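Local coordinates for protein AvrRpt2 (Erwinia amylovora, PDB 6HQZ) that is a type III secreted effector of the fire blight pathogen and probably acts as a papain-like cysteine protease of family C70 in host plant cells, at residues R26-S31 with E65-V70; E74-S79 with L141-P146; D117-H122 with M132-F137. All blocks are in the same frame, centred on the assembly; numbering follows the deposited sequence.

Contact 1 (R26-S31 with E65-V70); sequences RMLGHS and ENLAEV
H30 CG lies anti to its carbonyl carbon (chi1 -65°), and L67 CG does the same (chi1 -63°), so each sits beside its backbone N. The two side chains run antiparallel alongside each other and make a CH-pi contact. L67 CD2 sits over one face of the imidazole, 3.9 Å from the ring centroid and 13° off the ring normal. The same methyl meets L28 CD2 at 4.2 Å, so it is shared between a ring and an aliphatic branch. At the edge of the imidazole, near its plane, lies the N66 carbonyl, with N66 O 3.4 Å from H30 CE1. No hydrogen bond joins the two segments. H30 NE2 bonds to S152 OG, consistent with a fixed rotation of the buried ring. Both segments turn at a helix end: G29 and N66 each have positive phi and each closes a Schellman motif. The ends of helices 19-27 and 49-65 come close together here. Strand 67-69 follows and pairs with strand 149-152, A68 bonding to Y151; outside the strand, V70 bonds to M149 and N66 to E153. From helix 19-27 and the turn after it, M27 and L28 pack on V108 of strand 104-113.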
ATOM      1  N   ARG A  26       4.783  20.358  -7.208  1.00 34.33           N
ATOM      2  CA  ARG A  26       5.994  19.954  -7.950  1.00 37.02           C
ATOM      3  C   ARG A  26       6.583  18.627  -7.431  1.00 34.88           C
ATOM      4  O   ARG A  26       6.953  17.749  -8.244  1.00 33.27           O
ATOM      5  CB  ARG A  26       7.087  21.058  -8.016  1.00 39.48           C
ATOM      6  CG  ARG A  26       7.958  20.985  -9.269  1.00 46.75           C
ATOM      7  CD  ARG A  26       8.740  22.277  -9.633  1.00 52.23           C
ATOM      8  NE  ARG A  26       8.213  23.442  -8.914  1.00 54.21           N
ATOM      9  CZ  ARG A  26       8.924  24.464  -8.443  1.00 55.88           C
ATOM     10  NH1 ARG A  26      10.232  24.559  -8.665  1.00 57.65           N
ATOM     11  NH2 ARG A  26       8.291  25.423  -7.769  1.00 54.39           N
ATOM     12  N   MET A  27       6.581  18.433  -6.108  1.00 30.32           N
ATOM     13  CA  MET A  27       7.004  17.160  -5.541  1.00 30.71           C
ATOM     14  C   MET A  27       6.102  16.008  -5.959  1.00 31.33           C
ATOM     15  O   MET A  27       6.592  14.883  -6.048  1.00 33.08           O
ATOM     16  CB  MET A  27       7.159  17.207  -4.029  1.00 27.65           C
ATOM     17  CG  MET A  27       8.260  18.126  -3.583  1.00 27.10           C
ATOM     18  SD  MET A  27       8.583  18.000  -1.818  1.00 25.05           S
ATOM     19  CE  MET A  27       7.594  19.322  -1.163  1.00 25.29           C
ATOM     20  N   LEU A  28       4.836  16.298  -6.254  1.00 31.54           N
ATOM     21  CA  LEU A  28       3.876  15.271  -6.721  1.00 33.98           C
ATOM     22  C   LEU A  28       3.995  14.955  -8.244  1.00 36.24           C
ATOM     23  O   LEU A  28       3.211  14.138  -8.760  1.00 36.57           O
ATOM     24  CB  LEU A  28       2.440  15.664  -6.391  1.00 33.67           C
ATOM     25  CG  LEU A  28       1.819  15.013  -5.154  1.00 32.96           C
ATOM     26  CD1 LEU A  28       2.597  15.143  -3.836  1.00 31.18           C
ATOM     27  CD2 LEU A  28       0.397  15.501  -4.979  1.00 33.66           C
ATOM     28  N   GLY A  29       4.872  15.677  -8.941  1.00 37.21           N
ATOM     29  CA  GLY A  29       5.112  15.546 -10.398  1.00 40.98           C
ATOM     30  C   GLY A  29       4.391  16.568 -11.292  1.00 42.78           C
ATOM     31  O   GLY A  29       4.546  16.517 -12.489  1.00 43.96           O
ATOM     32  N   HIS A  30       3.628  17.501 -10.720  1.00 41.29           N
ATOM     33  CA  HIS A  30       2.825  18.482 -11.491  1.00 42.54           C
ATOM     34  C   HIS A  30       3.532  19.830 -11.615  1.00 43.74           C
ATOM     35  O   HIS A  30       4.279  20.258 -10.716  1.00 40.93           O
ATOM     36  CB  HIS A  30       1.462  18.708 -10.794  1.00 41.20           C
ATOM     37  CG  HIS A  30       0.579  17.496 -10.776  1.00 40.04           C
ATOM     38  ND1 HIS A  30      -0.632  17.443 -11.439  1.00 41.25           N
ATOM     39  CD2 HIS A  30       0.756  16.283 -10.212  1.00 38.92           C
ATOM     40  CE1 HIS A  30      -1.161  16.243 -11.286  1.00 41.34           C
ATOM     41  NE2 HIS A  30      -0.335  15.515 -10.556  1.00 40.54           N
ATOM     42  N   SER A  31       3.300  20.500 -12.738  1.00 47.78           N
ATOM     43  CA  SER A  31       3.661  21.894 -12.934  1.00 49.96           C
ATOM     44  C   SER A  31       2.372  22.630 -13.084  1.00 51.41           C
ATOM     45  O   SER A  31       1.688  22.531 -14.087  1.00 53.37           O
ATOM     46  CB  SER A  31       4.502  22.085 -14.185  1.00 54.00           C
ATOM     47  OG  SER A  31       5.799  21.639 -13.898  1.00 54.80           O
ATOM     48  N   GLU A  65      -6.042  19.887 -13.034  1.00 51.50           N
ATOM     49  CA  GLU A  65      -4.668  19.436 -12.918  1.00 50.04           C
ATOM     50  C   GLU A  65      -4.540  18.007 -12.504  1.00 47.95           C
ATOM     51  O   GLU A  65      -3.469  17.621 -12.087  1.00 47.25           O
ATOM     52  CB  GLU A  65      -3.930  20.268 -11.881  1.00 47.96           C
ATOM     53  CG  GLU A  65      -4.025  21.756 -12.095  1.00 49.86           C
ATOM     54  CD  GLU A  65      -3.389  22.190 -13.389  1.00 53.46           C
ATOM     55  OE1 GLU A  65      -2.511  21.471 -13.932  1.00 54.06           O
ATOM     56  OE2 GLU A  65      -3.768  23.268 -13.852  1.00 55.93           O
ATOM     57  N   ASN A  66      -5.620  17.240 -12.580  1.00 48.11           N
ATOM     58  CA  ASN A  66      -5.594  15.812 -12.286  1.00 48.03           C
ATOM     59  C   ASN A  66      -5.040  15.493 -10.902  1.00 44.01           C
ATOM     60  O   ASN A  66      -4.104  14.697 -10.713  1.00 43.34           O
ATOM     61  CB  ASN A  66      -4.838  15.082 -13.376  1.00 49.96           C
ATOM     62  CG  ASN A  66      -5.365  15.436 -14.748  1.00 55.30           C
ATOM     63  OD1 ASN A  66      -4.670  16.047 -15.543  1.00 57.52           O
ATOM     64  ND2 ASN A  66      -6.627  15.085 -15.015  1.00 56.62           N
ATOM     65  N   LEU A  67      -5.632  16.154  -9.925  1.00 42.44           N
ATOM     66  CA  LEU A  67      -5.392  15.847  -8.525  1.00 39.23           C
ATOM     67  C   LEU A  67      -6.712  15.315  -7.964  1.00 38.61           C
ATOM     68  O   LEU A  67      -7.787  15.586  -8.498  1.00 39.71           O
ATOM     69  CB  LEU A  67      -4.946  17.088  -7.782  1.00 38.23           C
ATOM     70  CG  LEU A  67      -3.639  17.808  -8.137  1.00 39.38           C
ATOM     71  CD1 LEU A  67      -3.620  19.105  -7.339  1.00 38.77           C
ATOM     72  CD2 LEU A  67      -2.410  17.016  -7.718  1.00 38.63           C
ATOM     73  N   ALA A  68      -6.606  14.489  -6.943  1.00 36.61           N
ATOM     74  CA  ALA A  68      -7.729  13.954  -6.219  1.00 36.54           C
ATOM     75  C   ALA A  68      -7.452  13.901  -4.725  1.00 33.42           C
ATOM     76  O   ALA A  68      -6.298  13.933  -4.275  1.00 32.61           O
ATOM     77  CB  ALA A  68      -8.059  12.557  -6.704  1.00 39.23           C
ATOM     78  N   GLU A  69      -8.543  13.787  -3.982  1.00 33.37           N
ATOM     79  CA  GLU A  69      -8.481  13.822  -2.521  1.00 31.82           C
ATOM     80  C   GLU A  69      -8.786  12.494  -1.902  1.00 32.41           C
ATOM     81  O   GLU A  69      -9.550  11.697  -2.436  1.00 34.31           O
ATOM     82  CB  GLU A  69      -9.417  14.869  -1.951  1.00 31.61           C
ATOM     83  CG  GLU A  69     -10.917  14.625  -2.148  1.00 33.21           C
ATOM     84  CD  GLU A  69     -11.769  15.883  -2.000  1.00 33.96           C
ATOM     85  OE1 GLU A  69     -11.244  17.039  -1.930  1.00 33.66           O
ATOM     86  OE2 GLU A  69     -12.980  15.723  -1.908  1.00 34.77           O
ATOM     87  N   VAL A  70      -8.188  12.283  -0.769  1.00 31.31           N
ATOM     88  CA  VAL A  70      -8.409  11.086   0.026  1.00 32.29           C
ATOM     89  C   VAL A  70      -9.674  11.261   0.869  1.00 32.81           C
ATOM     90  O   VAL A  70      -9.800  12.279   1.549  1.00 31.45           O
ATOM     91  CB  VAL A  70      -7.236  10.922   1.001  1.00 30.33           C
ATOM     92  CG1 VAL A  70      -7.509   9.731   1.933  1.00 31.77           C
ATOM     93  CG2 VAL A  70      -5.911  10.761   0.272  1.00 30.23           C
TER

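Contact 2 (E74-S79 with L141-P146); sequences ESRQFS and LAWRVP
R76 and W143 lie alongside each other, head to tail, with the guanidinium and indole planes only 1° apart. The guanidinium is not centred on the ring. It lies over the root of the tryptophan side chain, with R76 CZ 3.4 Å from W143 CB. The bend at chi2 (-87°) lays R76 CD 3.6 Å from W143 CG, and a further bend at chi3 places NE. Farther along the indole, R76 CA stands over the face of the six-membered ring, 3.5 Å from its centroid. This is a CH-pi contact made by the main chain. L141 CD2 covers the opposite face of the indole, 3.7 Å above its plane, so W143 is clamped between R76 and a leucine of its own segment.

F78 closes the inner end. F78 CE2 meets W143 CH2 at 3.5 Å. The two rings are near parallel, 23° apart, but strongly offset. L141 CD2 touches the edge of the phenyl ring at F78 CE2, 3.9 Å away.

The outer side is looser. R76 is exposed although its guanidinium packs on W143, and Q77, also exposed, brings only its backbone N near W143 CH2. No hydrogen bond crosses between the segments. The polar link comes from N138: its carbonyl takes W143 NE1, and its side-chain OD1 takes F78 N.

The contact is plain packing between two loops. W143 sits in a type I turn from A142 to V145. That loop joins helix 134-140 to strand 149-152, and its A142 and V145 touch Y44 of helix 40-45. The other loop leads into helix 80-90, N-capped by S79, where L83 and L86 pack on F78.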
ATOM      1  N   GLU A  74     -14.284   9.138   9.342  1.00 38.16           N
ATOM      2  CA  GLU A  74     -15.240   9.762  10.247  1.00 40.70           C
ATOM      3  C   GLU A  74     -14.647   9.927  11.614  1.00 39.85           C
ATOM      4  O   GLU A  74     -14.969  10.871  12.316  1.00 39.02           O
ATOM      5  CB  GLU A  74     -16.501   8.903  10.384  1.00 45.98           C
ATOM      6  CG  GLU A  74     -17.726   9.423   9.694  1.00 50.13           C
ATOM      7  CD  GLU A  74     -18.964   8.527   9.932  1.00 54.78           C
ATOM      8  OE1 GLU A  74     -19.374   8.250  11.124  1.00 57.98           O
ATOM      9  OE2 GLU A  74     -19.559   8.119   8.893  1.00 58.74           O
ATOM     10  N   SER A  75     -13.771   8.985  11.984  1.00 38.91           N
ATOM     11  CA  SER A  75     -13.180   8.914  13.302  1.00 38.28           C
ATOM     12  C   SER A  75     -12.150  10.028  13.498  1.00 35.31           C
ATOM     13  O   SER A  75     -11.681  10.223  14.600  1.00 34.50           O
ATOM     14  CB  SER A  75     -12.439   7.575  13.416  1.00 39.05           C
ATOM     15  OG  SER A  75     -11.444   7.541  12.373  1.00 37.78           O
ATOM     16  N   ARG A  76     -11.759  10.719  12.421  1.00 34.90           N
ATOM     17  CA  ARG A  76     -10.678  11.707  12.482  1.00 33.92           C
ATOM     18  C   ARG A  76      -9.374  11.123  13.011  1.00 34.09           C
ATOM     19  O   ARG A  76      -8.665  11.777  13.792  1.00 32.39           O
ATOM     20  CB  ARG A  76     -11.054  12.886  13.367  1.00 36.43           C
ATOM     21  CG  ARG A  76     -12.370  13.550  13.086  1.00 40.72           C
ATOM     22  CD  ARG A  76     -12.214  14.608  12.052  1.00 42.05           C
ATOM     23  NE  ARG A  76     -12.896  15.895  12.286  1.00 44.37           N
ATOM     24  CZ  ARG A  76     -12.447  16.915  13.029  1.00 42.61           C
ATOM     25  NH1 ARG A  76     -11.392  16.856  13.829  1.00 42.47           N
ATOM     26  NH2 ARG A  76     -13.121  18.022  12.976  1.00 45.77           N
ATOM     27  N   GLN A  77      -9.056   9.898  12.603  1.00 33.77           N
ATOM     28  CA  GLN A  77      -7.804   9.271  12.960  1.00 34.42           C
ATOM     29  C   GLN A  77      -7.391   8.257  11.851  1.00 33.57           C
ATOM     30  O   GLN A  77      -8.200   7.470  11.427  1.00 34.24           O
ATOM     31  CB  GLN A  77      -8.052   8.518  14.245  1.00 40.41           C
ATOM     32  CG  GLN A  77      -6.881   8.275  15.136  1.00 44.71           C
ATOM     33  CD  GLN A  77      -7.364   7.893  16.525  1.00 50.40           C
ATOM     34  OE1 GLN A  77      -7.347   8.713  17.473  1.00 53.73           O
ATOM     35  NE2 GLN A  77      -7.850   6.678  16.647  1.00 53.03           N
ATOM     36  N   PHE A  78      -6.147   8.282  11.405  1.00 31.24           N
ATOM     37  CA  PHE A  78      -5.547   7.274  10.551  1.00 31.91           C
ATOM     38  C   PHE A  78      -4.631   6.380  11.359  1.00 32.98           C
ATOM     39  O   PHE A  78      -3.913   6.831  12.270  1.00 32.97           O
ATOM     40  CB  PHE A  78      -4.688   7.908   9.431  1.00 30.77           C
ATOM     41  CG  PHE A  78      -5.470   8.569   8.355  1.00 28.83           C
ATOM     42  CD1 PHE A  78      -6.048   7.846   7.377  1.00 31.07           C
ATOM     43  CD2 PHE A  78      -5.608   9.949   8.323  1.00 28.13           C
ATOM     44  CE1 PHE A  78      -6.798   8.446   6.396  1.00 30.97           C
ATOM     45  CE2 PHE A  78      -6.347  10.565   7.355  1.00 26.86           C
ATOM     46  CZ  PHE A  78      -6.893   9.831   6.366  1.00 29.95           C
ATOM     47  N   SER A  79      -4.561   5.120  10.940  1.00 33.79           N
ATOM     48  CA  SER A  79      -3.532   4.226  11.435  1.00 34.65           C
ATOM     49  C   SER A  79      -2.293   4.320  10.544  1.00 33.50           C
ATOM     50  O   SER A  79      -2.358   4.712   9.351  1.00 31.92           O
ATOM     51  CB  SER A  79      -4.047   2.801  11.461  1.00 36.34           C
ATOM     52  OG  SER A  79      -4.388   2.408  10.148  1.00 37.15           O
ATOM     53  N   LEU A 141      -3.952  17.570  11.232  1.00 23.15           N
ATOM     54  CA  LEU A 141      -4.444  17.532   9.875  1.00 22.65           C
ATOM     55  C   LEU A 141      -5.673  18.395   9.702  1.00 23.35           C
ATOM     56  O   LEU A 141      -6.467  18.583  10.668  1.00 23.75           O
ATOM     57  CB  LEU A 141      -4.817  16.080   9.477  1.00 23.64           C
ATOM     58  CG  LEU A 141      -5.259  15.849   8.048  1.00 24.02           C
ATOM     59  CD1 LEU A 141      -4.181  16.103   6.995  1.00 22.98           C
ATOM     60  CD2 LEU A 141      -5.747  14.403   7.923  1.00 24.87           C
ATOM     61  N   ALA A 142      -5.805  18.970   8.520  1.00 21.45           N
ATOM     62  CA  ALA A 142      -6.971  19.804   8.197  1.00 22.70           C
ATOM     63  C   ALA A 142      -8.308  19.049   8.031  1.00 22.69           C
ATOM     64  O   ALA A 142      -8.943  19.196   7.037  1.00 23.25           O
ATOM     65  CB  ALA A 142      -6.676  20.611   6.945  1.00 23.01           C
ATOM     66  N   TRP A 143      -8.763  18.409   9.085  1.00 23.76           N
ATOM     67  CA  TRP A 143      -9.974  17.577   9.080  1.00 25.65           C
ATOM     68  C   TRP A 143     -11.219  18.301   8.638  1.00 26.69           C
ATOM     69  O   TRP A 143     -12.124  17.686   8.127  1.00 28.36           O
ATOM     70  CB  TRP A 143     -10.204  17.001  10.458  1.00 26.31           C
ATOM     71  CG  TRP A 143      -9.190  16.061  10.857  1.00 26.33           C
ATOM     72  CD1 TRP A 143      -8.203  16.268  11.729  1.00 26.21           C
ATOM     73  CD2 TRP A 143      -9.043  14.733  10.380  1.00 25.10           C
ATOM     74  NE1 TRP A 143      -7.444  15.143  11.863  1.00 26.13           N
ATOM     75  CE2 TRP A 143      -7.924  14.185  11.025  1.00 25.64           C
ATOM     76  CE3 TRP A 143      -9.764  13.942   9.484  1.00 26.77           C
ATOM     77  CZ2 TRP A 143      -7.481  12.862  10.795  1.00 24.44           C
ATOM     78  CZ3 TRP A 143      -9.359  12.600   9.286  1.00 26.31           C
ATOM     79  CH2 TRP A 143      -8.208  12.095   9.921  1.00 26.64           C
ATOM     80  N   ARG A 144     -11.254  19.616   8.784  1.00 28.42           N
ATOM     81  CA  ARG A 144     -12.427  20.391   8.483  1.00 32.02           C
ATOM     82  C   ARG A 144     -12.770  20.427   7.014  1.00 32.12           C
ATOM     83  O   ARG A 144     -13.942  20.701   6.656  1.00 32.62           O
ATOM     84  CB  ARG A 144     -12.338  21.834   9.019  1.00 35.42           C
ATOM     85  CG  ARG A 144     -13.542  22.684   8.734  1.00 40.71           C
ATOM     86  CD  ARG A 144     -13.420  24.043   9.393  1.00 43.69           C
ATOM     87  NE  ARG A 144     -14.697  24.422   9.915  1.00 49.12           N
ATOM     88  CZ  ARG A 144     -14.867  25.449  10.738  1.00 52.72           C
ATOM     89  NH1 ARG A 144     -13.821  26.206  11.114  1.00 55.03           N
ATOM     90  NH2 ARG A 144     -16.080  25.711  11.186  1.00 58.03           N
ATOM     91  N   VAL A 145     -11.808  20.140   6.161  1.00 28.48           N
ATOM     92  CA  VAL A 145     -12.049  20.265   4.708  1.00 30.62           C
ATOM     93  C   VAL A 145     -11.818  18.924   4.044  1.00 29.44           C
ATOM     94  O   VAL A 145     -10.900  18.181   4.453  1.00 29.99           O
ATOM     95  CB  VAL A 145     -11.198  21.354   4.021  1.00 29.85           C
ATOM     96  CG1 VAL A 145     -11.613  22.727   4.563  1.00 31.60           C
ATOM     97  CG2 VAL A 145      -9.699  21.129   4.171  1.00 28.46           C
ATOM     98  N   PRO A 146     -12.606  18.602   3.047  1.00 31.17           N
ATOM     99  CA  PRO A 146     -12.435  17.302   2.396  1.00 31.22           C
ATOM    100  C   PRO A 146     -11.144  17.192   1.598  1.00 30.62           C
ATOM    101  O   PRO A 146     -10.750  16.079   1.262  1.00 29.73           O
ATOM    102  CB  PRO A 146     -13.646  17.207   1.446  1.00 33.40           C
ATOM    103  CG  PRO A 146     -14.564  18.230   1.907  1.00 34.45           C
ATOM    104  CD  PRO A 146     -13.787  19.318   2.530  1.00 32.35           C
TER

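Contact 3 (D117-H122 with M132-F137)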
ATOM      1  N   ASP A 117       6.084   4.829  15.106  1.00 38.56           N
ATOM      2  CA  ASP A 117       4.734   5.397  14.972  1.00 38.68           C
ATOM      3  C   ASP A 117       4.760   6.871  14.509  1.00 34.29           C
ATOM      4  O   ASP A 117       4.243   7.787  15.176  1.00 32.75           O
ATOM      5  CB  ASP A 117       3.952   5.193  16.283  1.00 40.60           C
ATOM      6  CG  ASP A 117       2.476   5.370  16.115  1.00 42.91           C
ATOM      7  OD1 ASP A 117       1.867   4.851  15.139  1.00 45.58           O
ATOM      8  OD2 ASP A 117       1.890   6.040  16.982  1.00 45.07           O
ATOM      9  N   ALA A 118       5.370   7.056  13.341  1.00 33.11           N
ATOM     10  CA  ALA A 118       5.619   8.379  12.764  1.00 30.36           C
ATOM     11  C   ALA A 118       5.418   8.377  11.256  1.00 29.87           C
ATOM     12  O   ALA A 118       5.562   7.357  10.588  1.00 31.96           O
ATOM     13  CB  ALA A 118       7.040   8.826  13.099  1.00 31.78           C
ATOM     14  N   ILE A 119       5.103   9.555  10.719  1.00 27.21           N
ATOM     15  CA  ILE A 119       4.989   9.754   9.297  1.00 27.52           C
ATOM     16  C   ILE A 119       6.262  10.384   8.811  1.00 27.22           C
ATOM     17  O   ILE A 119       6.941  11.057   9.560  1.00 24.89           O
ATOM     18  CB  ILE A 119       3.817  10.642   8.907  1.00 26.86           C
ATOM     19  CG1 ILE A 119       3.951  12.057   9.508  1.00 26.73           C
ATOM     20  CG2 ILE A 119       2.548   9.988   9.436  1.00 28.75           C
ATOM     21  CD1 ILE A 119       3.178  13.058   8.682  1.00 25.79           C
ATOM     22  N   ILE A 120       6.554  10.145   7.534  1.00 27.10           N
ATOM     23  CA  ILE A 120       7.731  10.653   6.912  1.00 26.46           C
ATOM     24  C   ILE A 120       7.267  11.630   5.837  1.00 25.60           C
ATOM     25  O   ILE A 120       6.451  11.291   5.013  1.00 24.96           O
ATOM     26  CB  ILE A 120       8.565   9.539   6.228  1.00 27.64           C
ATOM     27  CG1 ILE A 120       8.811   8.385   7.230  1.00 28.93           C
ATOM     28  CG2 ILE A 120       9.839  10.107   5.737  1.00 28.90           C
ATOM     29  CD1 ILE A 120       9.445   7.162   6.632  1.00 30.69           C
ATOM     30  N   PHE A 121       7.850  12.834   5.824  1.00 25.12           N
ATOM     31  CA  PHE A 121       7.334  13.864   4.942  1.00 24.53           C
ATOM     32  C   PHE A 121       8.400  14.853   4.562  1.00 23.91           C
ATOM     33  O   PHE A 121       9.372  15.094   5.312  1.00 24.68           O
ATOM     34  CB  PHE A 121       6.140  14.593   5.588  1.00 24.01           C
ATOM     35  CG  PHE A 121       6.480  15.403   6.792  1.00 23.44           C
ATOM     36  CD1 PHE A 121       6.671  14.798   8.052  1.00 24.23           C
ATOM     37  CD2 PHE A 121       6.612  16.789   6.693  1.00 23.80           C
ATOM     38  CE1 PHE A 121       6.967  15.583   9.175  1.00 24.14           C
ATOM     39  CE2 PHE A 121       6.894  17.583   7.827  1.00 23.77           C
ATOM     40  CZ  PHE A 121       7.115  16.999   9.055  1.00 24.81           C
ATOM     41  N   HIS A 122       8.217  15.406   3.366  1.00 24.17           N
ATOM     42  CA  HIS A 122       9.010  16.493   2.838  1.00 23.02           C
ATOM     43  C   HIS A 122       8.294  17.790   3.264  1.00 22.54           C
ATOM     44  O   HIS A 122       7.153  17.995   2.904  1.00 21.49           O
ATOM     45  CB  HIS A 122       9.029  16.521   1.309  1.00 24.13           C
ATOM     46  CG  HIS A 122       9.919  15.484   0.692  1.00 25.14           C
ATOM     47  ND1 HIS A 122      10.880  14.809   1.417  1.00 25.70           N
ATOM     48  CD2 HIS A 122      10.014  15.042  -0.578  1.00 26.70           C
ATOM     49  CE1 HIS A 122      11.502  13.958   0.615  1.00 26.96           C
ATOM     50  NE2 HIS A 122      11.031  14.117  -0.612  1.00 27.34           N
ATOM     51  N   MET A 132       7.268  13.170  11.841  1.00 25.49           N
ATOM     52  CA  MET A 132       6.565  13.599  13.021  1.00 25.31           C
ATOM     53  C   MET A 132       5.748  12.454  13.574  1.00 24.91           C
ATOM     54  O   MET A 132       5.341  11.578  12.815  1.00 26.81           O
ATOM     55  CB  MET A 132       5.641  14.831  12.748  1.00 25.30           C
ATOM     56  CG  MET A 132       4.295  14.622  12.167  1.00 25.84           C
ATOM     57  SD  MET A 132       3.073  15.964  11.971  1.00 25.83           S
ATOM     58  CE  MET A 132       3.848  16.934  10.687  1.00 25.97           C
ATOM     59  N   PRO A 133       5.393  12.528  14.859  1.00 25.92           N
ATOM     60  CA  PRO A 133       4.574  11.458  15.359  1.00 26.89           C
ATOM     61  C   PRO A 133       3.244  11.352  14.636  1.00 26.52           C
ATOM     62  O   PRO A 133       2.593  12.365  14.292  1.00 27.17           O
ATOM     63  CB  PRO A 133       4.330  11.839  16.823  1.00 28.96           C
ATOM     64  CG  PRO A 133       5.464  12.760  17.150  1.00 28.97           C
ATOM     65  CD  PRO A 133       5.671  13.523  15.895  1.00 26.94           C
ATOM     66  N   LEU A 134       2.784  10.129  14.468  1.00 28.06           N
ATOM     67  CA  LEU A 134       1.474   9.889  13.916  1.00 27.60           C
ATOM     68  C   LEU A 134       0.413  10.583  14.717  1.00 28.38           C
ATOM     69  O   LEU A 134      -0.551  11.113  14.123  1.00 27.15           O
ATOM     70  CB  LEU A 134       1.211   8.386  13.870  1.00 29.97           C
ATOM     71  CG  LEU A 134      -0.114   7.970  13.313  1.00 30.83           C
ATOM     72  CD1 LEU A 134      -0.341   8.618  11.948  1.00 30.09           C
ATOM     73  CD2 LEU A 134      -0.204   6.440  13.245  1.00 32.77           C
ATOM     74  N   ASP A 135       0.541  10.582  16.068  1.00 29.78           N
ATOM     75  CA  ASP A 135      -0.454  11.272  16.911  0.60 31.07           C
ATOM     76  C   ASP A 135      -0.548  12.752  16.486  1.00 28.87           C
ATOM     77  O   ASP A 135      -1.632  13.316  16.455  1.00 28.75           O
ATOM     78  CB  ASP A 135      -0.146  11.155  18.422  0.60 34.35           C
ATOM     79  CG  ASP A 135      -1.176  11.903  19.326  0.60 36.06           C
ATOM     80  OD1 ASP A 135      -2.274  11.383  19.634  0.60 38.06           O
ATOM     81  OD2 ASP A 135      -0.857  13.023  19.769  0.60 38.37           O
ATOM     82  N   SER A 136       0.583  13.379  16.211  1.00 28.07           N
ATOM     83  CA  SER A 136       0.611  14.804  15.756  1.00 26.53           C
ATOM     84  C   SER A 136      -0.069  15.035  14.427  1.00 24.01           C
ATOM     85  O   SER A 136      -0.825  15.966  14.265  1.00 25.17           O
ATOM     86  CB  SER A 136       2.043  15.319  15.694  1.00 26.44           C
ATOM     87  OG  SER A 136       2.542  15.425  16.994  1.00 29.27           O
ATOM     88  N   PHE A 137       0.176  14.169  13.463  1.00 23.43           N
ATOM     89  CA  PHE A 137      -0.469  14.243  12.205  1.00 22.88           C
ATOM     90  C   PHE A 137      -1.992  14.178  12.324  1.00 23.98           C
ATOM     91  O   PHE A 137      -2.721  15.005  11.762  1.00 24.11           O
ATOM     92  CB  PHE A 137       0.074  13.158  11.297  1.00 22.60           C
ATOM     93  CG  PHE A 137      -0.664  13.065  10.014  1.00 22.25           C
ATOM     94  CD1 PHE A 137      -0.331  13.888   8.972  1.00 23.67           C
ATOM     95  CD2 PHE A 137      -1.664  12.094   9.863  1.00 23.60           C
ATOM     96  CE1 PHE A 137      -1.024  13.757   7.766  1.00 23.42           C
ATOM     97  CE2 PHE A 137      -2.384  12.010   8.710  1.00 24.09           C
ATOM     98  CZ  PHE A 137      -2.019  12.790   7.649  1.00 23.51           C
TER
HETATM   99  O   HOH W   1       2.459   8.823  17.475  1.00 35.93           O
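I119 and M132 form a hydrogen-bonded antiparallel pair, and A118 and P133 form the non-hydrogen-bonded pair beside it. This is the open end of a beta hairpin, strands 118-123 and 130-133, at the edge of the sheet. I119 N gives to M132 O at 2.9 Å. M132 N returns a bond to I119 O at 3.1 Å. The pairing then runs over into helix 134-140: L134 N gives to D117 O at 2.8 Å, almost straight at 173°. D117 and A118 form a G1 beta bulge against strand 104-113.

The side chains of I119 and M132 leave the same face of the sheet and flank one another, with I119 CG1 3.7 Å from M132 CG. I119 reaches the helix by two branches. Its CG2 faces L134 CD1, and its CD1 meets F137 CD1 at 3.6 Å. Both approaches are at about a right angle. Helix 80-90 lies beyond, where L83 touches I119, L134 and F137. F137 also stacks edge-to-face with F95.

At the exposed end, one water lies 2.9 Å from D117 OD2 and accepts from D135 N. It links the acid to the first turn of the helix.

F121 meets M132 at about a right angle. M132 CG lies between the backbone N and the carbonyl carbon (chi1 82°), and a bend at chi3 places CE. The sulfur makes an oblique Met-aromatic contact, with M132 SD 5.5 Å from the F121 ring centroid. The terminal methyl is nearer, with M132 CE 3.7 Å from F121 CZ.

Overall arrangement
This chain is the C-terminal part of the longer protein and carries the papain-like protease domain. Contact 3 is nested inside the chain loop that contact 2 closes, their centres about 14 Å apart. F78 joins them: F78 CD2 is 3.8 Å from F137 CE2. Contact 1 lies across the chain's centre, about 20 Å from contact 2 and 21 Å from contact 3, centre to centre. It still touches both. E69 OE1 packs 3.4 Å from P146 O, without a bond, and M27 SD is 3.5 Å from H122 CB. Contacts 1 and 3 reach the outermost sheet strands within this chain. Helix 19-27, ending at contact 1, probably corresponds to the nucleophile-bearing helix of papain-like proteases.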